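Local coordinates for uncharacterized protein YycE (Bacillus subtilis, PDB 1TWU), which is of unknown function but belongs to the vicinal oxygen chelate superfamily, as a putative relative of glyoxalase and fosfomycin resistance proteins, at residues Ile120-Pro123 with Asp124-Ile128; Val85-Ala88 with Val89-Ala92; Phe41-Asn45 with Gly46-Val50. All blocks are in the same frame, centred on the assembly; numbering follows the deposited sequence.

Contact 1. Residues Ile120-Pro123 with Asp124-Ile128; sequences IEDP and DGWRI
D122 turns its carboxylate back over the chain that follows it and takes hold of the backbone of D124 and W126. Its CB packs against CG1 of I128, 4.1 Å away. CG stands between the backbone N and the carbonyl carbon (chi1 85°), and this rotation brings the carboxylate over the turn. OD1 then accepts two bonds, from D124 N at 2.8 Å and from W126 N at 2.9 Å; the two donors reach it from opposite faces of the carboxylate plane, each well out of it. OD2 lies beside CB of W126 and near the plane of the indole at its edge, the carboxylate and ring planes being 69° apart.

The main chain makes a type I turn from D122 to G125, closed by G125 N to D122 O at 3.0 Å. G125, at positive phi (84°), takes the last position of the turn, in a conformation that favours glycine. Next to the turn, D122 N bonds to W126 O, and further along the hairpin I120 and I128 form an antiparallel hydrogen-bonded pair. On the face carrying E121 and R127 the two side chains run alongside each other, and R127 NE meets OE2 of E121 in a salt bridge of 3.2 Å, on the anti side of the carboxylate. One water joins E121 OE2, R127 NE and G125 O.

The segment is the bend of the hairpin of strands 117-121 and 127-131. Helix 22-32 packs over it: OD2 of D122 bonds to the hydroxyl of Y29, and P123 touches F28. The carboxylate of D124 bonds to T19 and Q21, W126 makes a cation-pi contact with R17, and I128 leans on L81 and F83 of strand 80-84.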
loop_
_atom_site.group_PDB
_atom_site.type_symbol
_atom_site.label_atom_id
_atom_site.label_comp_id
_atom_site.label_asym_id
_atom_site.label_seq_id
_atom_site.Cartn_x
_atom_site.Cartn_y
_atom_site.Cartn_z
ATOM N N ILE A 120 9.059 -1.047 -12.637
ATOM C CA ILE A 120 9.912 0.139 -12.596
ATOM C C ILE A 120 10.111 0.481 -11.127
ATOM O O ILE A 120 9.150 0.471 -10.361
ATOM C CB ILE A 120 9.230 1.360 -13.273
ATOM C CG1 ILE A 120 8.777 1.011 -14.703
ATOM C CG2 ILE A 120 10.173 2.547 -13.258
ATOM C CD1 ILE A 120 9.877 0.548 -15.641
ATOM N N GLU A 121 11.342 0.769 -10.719
ATOM C CA GLU A 121 11.573 1.133 -9.320
ATOM C C GLU A 121 11.357 2.624 -9.121
ATOM O O GLU A 121 11.756 3.431 -9.962
ATOM C CB GLU A 121 12.993 0.801 -8.882
ATOM C CG GLU A 121 13.338 -0.657 -8.881
ATOM C CD GLU A 121 14.661 -0.907 -8.185
ATOM O OE1 GLU A 121 15.638 -0.186 -8.489
ATOM O OE2 GLU A 121 14.722 -1.823 -7.335
ATOM N N ASP A 122 10.723 2.995 -8.012
ATOM C CA ASP A 122 10.503 4.408 -7.743
ATOM C C ASP A 122 11.807 4.907 -7.116
ATOM O O ASP A 122 12.716 4.110 -6.882
ATOM C CB ASP A 122 9.251 4.598 -6.853
ATOM C CG ASP A 122 9.521 4.451 -5.359
ATOM O OD1 ASP A 122 10.561 3.890 -4.946
ATOM O OD2 ASP A 122 8.649 4.897 -4.581
ATOM N N PRO A 123 11.934 6.219 -6.859
ATOM C CA PRO A 123 13.168 6.749 -6.269
ATOM C C PRO A 123 13.735 6.002 -5.051
ATOM O O PRO A 123 14.953 5.994 -4.837
ATOM C CB PRO A 123 12.794 8.194 -5.940
ATOM C CG PRO A 123 11.807 8.525 -7.002
ATOM C CD PRO A 123 10.945 7.294 -7.045
ATOM N N ASP A 124 12.868 5.371 -4.260
ATOM C CA ASP A 124 13.329 4.661 -3.074
ATOM C C ASP A 124 13.295 3.146 -3.159
ATOM O O ASP A 124 13.325 2.466 -2.133
ATOM C CB ASP A 124 12.559 5.127 -1.836
ATOM C CG ASP A 124 12.876 6.567 -1.461
ATOM O OD1 ASP A 124 14.073 6.938 -1.494
ATOM O OD2 ASP A 124 11.937 7.322 -1.128
ATOM N N GLY A 125 13.221 2.621 -4.378
ATOM C CA GLY A 125 13.246 1.181 -4.563
ATOM C C GLY A 125 11.954 0.412 -4.431
ATOM O O GLY A 125 11.977 -0.819 -4.392
ATOM N N TRP A 126 10.829 1.112 -4.330
ATOM C CA TRP A 126 9.552 0.421 -4.242
ATOM C C TRP A 126 9.308 -0.083 -5.662
ATOM O O TRP A 126 9.563 0.642 -6.622
ATOM C CB TRP A 126 8.442 1.384 -3.803
ATOM C CG TRP A 126 7.200 0.681 -3.303
ATOM C CD1 TRP A 126 7.096 -0.630 -2.901
ATOM C CD2 TRP A 126 5.902 1.260 -3.108
ATOM N NE1 TRP A 126 5.819 -0.894 -2.472
ATOM C CE2 TRP A 126 5.066 0.246 -2.587
ATOM C CE3 TRP A 126 5.366 2.539 -3.318
ATOM C CZ2 TRP A 126 3.721 0.474 -2.273
ATOM C CZ3 TRP A 126 4.031 2.765 -3.003
ATOM C CH2 TRP A 126 3.226 1.736 -2.487
ATOM N N ARG A 127 8.851 -1.327 -5.795
ATOM C CA ARG A 127 8.600 -1.923 -7.106
ATOM C C ARG A 127 7.215 -1.555 -7.653
ATOM O O ARG A 127 6.188 -2.017 -7.153
ATOM C CB ARG A 127 8.730 -3.455 -7.028
ATOM C CG ARG A 127 10.124 -3.990 -6.669
ATOM C CD ARG A 127 11.126 -3.728 -7.773
ATOM N NE ARG A 127 12.493 -4.117 -7.421
ATOM C CZ ARG A 127 13.042 -5.304 -7.674
ATOM N NH1 ARG A 127 12.353 -6.258 -8.284
ATOM N NH2 ARG A 127 14.305 -5.526 -7.345
ATOM N N ILE A 128 7.197 -0.715 -8.681
ATOM C CA ILE A 128 5.944 -0.302 -9.298
ATOM C C ILE A 128 5.720 -1.197 -10.527
ATOM O O ILE A 128 6.455 -1.132 -11.519
ATOM C CB ILE A 128 5.988 1.196 -9.718
ATOM C CG1 ILE A 128 6.572 2.043 -8.581
ATOM C CG2 ILE A 128 4.581 1.692 -10.049
ATOM C CD1 ILE A 128 5.860 1.881 -7.257
HETATM O O HOH W 1 13.741 -2.641 -5.141
#

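Contact 2. Residues Val85-Ala88 with Val89-Ala92; sequences VPNA and VELA
N87 and E90 lay their flat ends on each other at the start of helix 88-100: the two side chains run nearly perpendicular, yet the amide and carboxylate planes are stacked, only 20° apart. CG of N87 sits 3.7 Å from CG of E90, while OE1 of E90 comes to 3.5 Å from CB of N87.

N87 is the N-cap. Its amide lies along the V89 side chain; a chi1 of -172° sets CG opposite the backbone N and brings OD1 to V89 N, which it accepts at 2.9 Å in the carbonyl plane. A second bond to OD1, from E90 N at 3.4 Å, is weak. The main-chain oxygen of N87 takes L91 N at 3.1 Å, and A88 O receives A92 N, so the first turn passes from side-chain capping to regular helical bonding. A water spans N87 N and OE1 of E90, tying the stacked carboxylate back to the cap residue's own backbone.

V85 supplies the apolar side. Its CG1 approaches CB of L91 at 4.2 Å and also lies near OE1 of E90, its side chain passing that of E90 at a slant, while CD1 of L91 rests by V85 O.

The segment carries the chain from strand 80-84 into helix 88-100. V85 keeps a backbone bond to M131 of strand 127-131, and its carbonyl accepts from ND2 of N132, against which L91 also packs. E90 faces the second subunit, where OE1 accepts from the backbone N of Q9.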
loop_
_atom_site.group_PDB
_atom_site.type_symbol
_atom_site.label_atom_id
_atom_site.label_comp_id
_atom_site.label_asym_id
_atom_site.label_seq_id
_atom_site.Cartn_x
_atom_site.Cartn_y
_atom_site.Cartn_z
ATOM N N VAL A 85 -3.133 -2.560 -15.957
ATOM C CA VAL A 85 -3.468 -1.733 -17.108
ATOM C C VAL A 85 -3.765 -2.609 -18.312
ATOM O O VAL A 85 -2.871 -2.937 -19.088
ATOM C CB VAL A 85 -2.317 -0.788 -17.473
ATOM C CG1 VAL A 85 -2.802 0.235 -18.484
ATOM C CG2 VAL A 85 -1.785 -0.108 -16.231
ATOM N N PRO A 86 -5.036 -2.996 -18.485
ATOM C CA PRO A 86 -5.463 -3.845 -19.601
ATOM C C PRO A 86 -5.127 -3.333 -21.016
ATOM O O PRO A 86 -4.920 -4.130 -21.930
ATOM C CB PRO A 86 -6.966 -4.010 -19.351
ATOM C CG PRO A 86 -7.335 -2.767 -18.581
ATOM C CD PRO A 86 -6.182 -2.605 -17.643
ATOM N N ASN A 87 -5.061 -2.014 -21.191
ATOM C CA ASN A 87 -4.736 -1.426 -22.488
ATOM C C ASN A 87 -3.222 -1.383 -22.668
ATOM O O ASN A 87 -2.559 -0.482 -22.155
ATOM C CB ASN A 87 -5.285 -0.005 -22.582
ATOM C CG ASN A 87 -5.137 0.588 -23.980
ATOM O OD1 ASN A 87 -4.137 0.363 -24.667
ATOM N ND2 ASN A 87 -6.131 1.364 -24.396
ATOM N N ALA A 88 -2.690 -2.351 -23.410
ATOM C CA ALA A 88 -1.253 -2.465 -23.653
ATOM C C ALA A 88 -0.575 -1.215 -24.204
ATOM O O ALA A 88 0.615 -1.000 -23.960
ATOM C CB ALA A 88 -0.981 -3.642 -24.570
ATOM N N VAL A 89 -1.316 -0.396 -24.948
ATOM C CA VAL A 89 -0.756 0.831 -25.509
ATOM C C VAL A 89 -0.493 1.849 -24.404
ATOM O O VAL A 89 0.542 2.512 -24.405
ATOM C CB VAL A 89 -1.698 1.459 -26.570
ATOM C CG1 VAL A 89 -1.206 2.853 -26.967
ATOM C CG2 VAL A 89 -1.761 0.555 -27.795
ATOM N N GLU A 90 -1.430 1.977 -23.466
ATOM C CA GLU A 90 -1.252 2.910 -22.357
ATOM C C GLU A 90 -0.133 2.402 -21.457
ATOM O O GLU A 90 0.683 3.177 -20.962
ATOM C CB GLU A 90 -2.527 3.027 -21.534
ATOM C CG GLU A 90 -3.715 3.511 -22.303
ATOM C CD GLU A 90 -4.919 3.647 -21.419
ATOM O OE1 GLU A 90 -5.090 2.788 -20.525
ATOM O OE2 GLU A 90 -5.696 4.603 -21.617
ATOM N N LEU A 91 -0.104 1.092 -21.238
ATOM C CA LEU A 91 0.929 0.497 -20.405
ATOM C C LEU A 91 2.293 0.861 -21.000
ATOM O O LEU A 91 3.148 1.418 -20.316
ATOM C CB LEU A 91 0.741 -1.025 -20.346
ATOM C CG LEU A 91 1.497 -1.823 -19.278
ATOM C CD1 LEU A 91 0.829 -3.174 -19.102
ATOM C CD2 LEU A 91 2.958 -1.988 -19.657
ATOM N N ALA A 92 2.483 0.570 -22.285
ATOM C CA ALA A 92 3.742 0.870 -22.961
ATOM C C ALA A 92 4.113 2.348 -22.855
ATOM O O ALA A 92 5.280 2.693 -22.652
ATOM C CB ALA A 92 3.659 0.465 -24.428
HETATM O O HOH W 2 -5.891 0.315 -19.585
#

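Contact 3. Residues Phe41-Asn45 with Gly46-Val50; sequences FSQHN and GYDGV
F41 spreads its ring over the backbone of G49, the residue paired with it across the hairpin. G49 CA lies 3.8 Å from the ring centroid in a CH-pi contact, and G49 N sits over the centre of the same face. CG of F41 stands between its backbone N and carbonyl carbon (chi1 65°), which swings the ring across the partner strand; CE1 meets CB of Y47 at 3.9 Å, with that CB at the edge of the ring and in its plane. Along the backbone, F41 and G49 exchange two hydrogen bonds.

Y47 closes the other end. Y47 O accepts H44 N at 2.8 Å, and Y47 N returns a bond to H44 O from above the carbonyl plane, round a type I' turn in which N45 and G46 both have positive phi. Q43 and H44 together face Y47, a G1 beta bulge. Here Q43 N bonds instead to OD1 of D48, at 2.9 Å. Farther out, Y47 meets the ring of Y66, and ND2 of N45 bonds to OD1 of N110 of the second subunit.

Chemically, the side chain of D48 satisfies the amide that the bulge takes out of strand pairing, and the absence of a side chain on G49 lets the F41 ring lie directly on the backbone, its rotation limited by G49 at one face and Y47 at the edge.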
loop_
_atom_site.group_PDB
_atom_site.type_symbol
_atom_site.label_atom_id
_atom_site.label_comp_id
_atom_site.label_asym_id
_atom_site.label_seq_id
_atom_site.Cartn_x
_atom_site.Cartn_y
_atom_site.Cartn_z
ATOM N N PHE A 41 1.651 19.209 3.238
ATOM C CA PHE A 41 1.823 19.935 4.485
ATOM C C PHE A 41 3.305 20.197 4.713
ATOM O O PHE A 41 4.161 19.342 4.445
ATOM C CB PHE A 41 1.207 19.154 5.656
ATOM C CG PHE A 41 1.873 17.835 5.944
ATOM C CD1 PHE A 41 2.932 17.756 6.844
ATOM C CD2 PHE A 41 1.414 16.662 5.342
ATOM C CE1 PHE A 41 3.523 16.525 7.148
ATOM C CE2 PHE A 41 1.999 15.424 5.639
ATOM C CZ PHE A 41 3.055 15.358 6.547
ATOM N N SER A 42 3.601 21.397 5.188
ATOM C CA SER A 42 4.968 21.790 5.441
ATOM C C SER A 42 5.157 22.015 6.929
ATOM O O SER A 42 4.301 22.607 7.588
ATOM C CB SER A 42 5.278 23.074 4.674
ATOM O OG SER A 42 6.654 23.392 4.735
ATOM N N GLN A 43 6.276 21.524 7.450
ATOM C CA GLN A 43 6.625 21.671 8.858
ATOM C C GLN A 43 5.531 21.386 9.874
ATOM O O GLN A 43 5.079 22.293 10.578
ATOM C CB GLN A 43 7.164 23.074 9.116
ATOM C CG GLN A 43 8.491 23.357 8.451
ATOM C CD GLN A 43 8.854 24.827 8.516
ATOM O OE1 GLN A 43 8.200 25.669 7.893
ATOM N NE2 GLN A 43 9.896 25.149 9.283
ATOM N N HIS A 44 5.088 20.137 9.948
ATOM C CA HIS A 44 4.094 19.771 10.947
ATOM C C HIS A 44 4.751 18.715 11.828
ATOM O O HIS A 44 4.935 17.576 11.408
ATOM C CB HIS A 44 2.807 19.220 10.317
ATOM C CG HIS A 44 1.759 18.865 11.329
ATOM N ND1 HIS A 44 1.290 19.768 12.260
ATOM C CD2 HIS A 44 1.141 17.692 11.602
ATOM C CE1 HIS A 44 0.433 19.165 13.064
ATOM N NE2 HIS A 44 0.325 17.904 12.688
ATOM N N ASN A 45 5.110 19.109 13.045
ATOM C CA ASN A 45 5.779 18.220 13.987
ATOM C C ASN A 45 7.123 17.778 13.409
ATOM O O ASN A 45 7.581 16.655 13.648
ATOM C CB ASN A 45 4.912 16.993 14.309
ATOM C CG ASN A 45 3.626 17.359 15.040
ATOM O OD1 ASN A 45 3.605 18.279 15.862
ATOM N ND2 ASN A 45 2.550 16.628 14.755
ATOM N N GLY A 46 7.746 18.671 12.644
ATOM C CA GLY A 46 9.036 18.375 12.049
ATOM C C GLY A 46 8.964 17.582 10.758
ATOM O O GLY A 46 9.994 17.194 10.195
ATOM N N TYR A 47 7.747 17.346 10.282
ATOM C CA TYR A 47 7.540 16.592 9.054
ATOM C C TYR A 47 6.993 17.422 7.901
ATOM O O TYR A 47 6.312 18.432 8.089
ATOM C CB TYR A 47 6.561 15.445 9.292
ATOM C CG TYR A 47 7.085 14.269 10.082
ATOM C CD1 TYR A 47 7.802 13.247 9.458
ATOM C CD2 TYR A 47 6.779 14.129 11.433
ATOM C CE1 TYR A 47 8.188 12.104 10.160
ATOM C CE2 TYR A 47 7.159 12.996 12.144
ATOM C CZ TYR A 47 7.858 11.985 11.503
ATOM O OH TYR A 47 8.190 10.846 12.206
ATOM N N ASP A 48 7.305 16.959 6.701
ATOM C CA ASP A 48 6.837 17.556 5.465
ATOM C C ASP A 48 6.232 16.363 4.741
ATOM O O ASP A 48 6.706 15.241 4.907
ATOM C CB ASP A 48 8.005 18.124 4.665
ATOM C CG ASP A 48 8.369 19.534 5.089
ATOM O OD1 ASP A 48 8.331 19.838 6.302
ATOM O OD2 ASP A 48 8.706 20.341 4.201
ATOM N N GLY A 49 5.181 16.588 3.961
ATOM C CA GLY A 49 4.571 15.475 3.260
ATOM C C GLY A 49 3.691 15.879 2.104
ATOM O O GLY A 49 3.333 17.048 1.954
ATOM N N VAL A 50 3.337 14.898 1.285
ATOM C CA VAL A 50 2.503 15.139 0.121
ATOM C C VAL A 50 1.605 13.927 -0.096
ATOM O O VAL A 50 2.003 12.796 0.169
ATOM C CB VAL A 50 3.385 15.398 -1.131
ATOM C CG1 VAL A 50 4.184 14.149 -1.480
ATOM C CG2 VAL A 50 2.525 15.845 -2.291
#

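Along the chain the order is contact 3, contact 2, contact 1. Contacts 3 and 1 are hairpin ends in the first and second four-stranded sheets, and contact 2 leads from strand 80-84 of the second into helix 88-100; the two sheets share one strand order, consistent with the duplicated alpha-beta units of the superfamily. Contact 1 lies nearest the middle, its centre about 8 Å from that of the chain, where helix 22-32 packs on the second sheet's hairpin. Contacts 2 and 3 sit on opposite sides of the chain's centre, about 35 Å apart between centres, yet both touch the second subunit. Contact 1 is about 19 Å from contact 2 and 23 Å from contact 3, centre to centre.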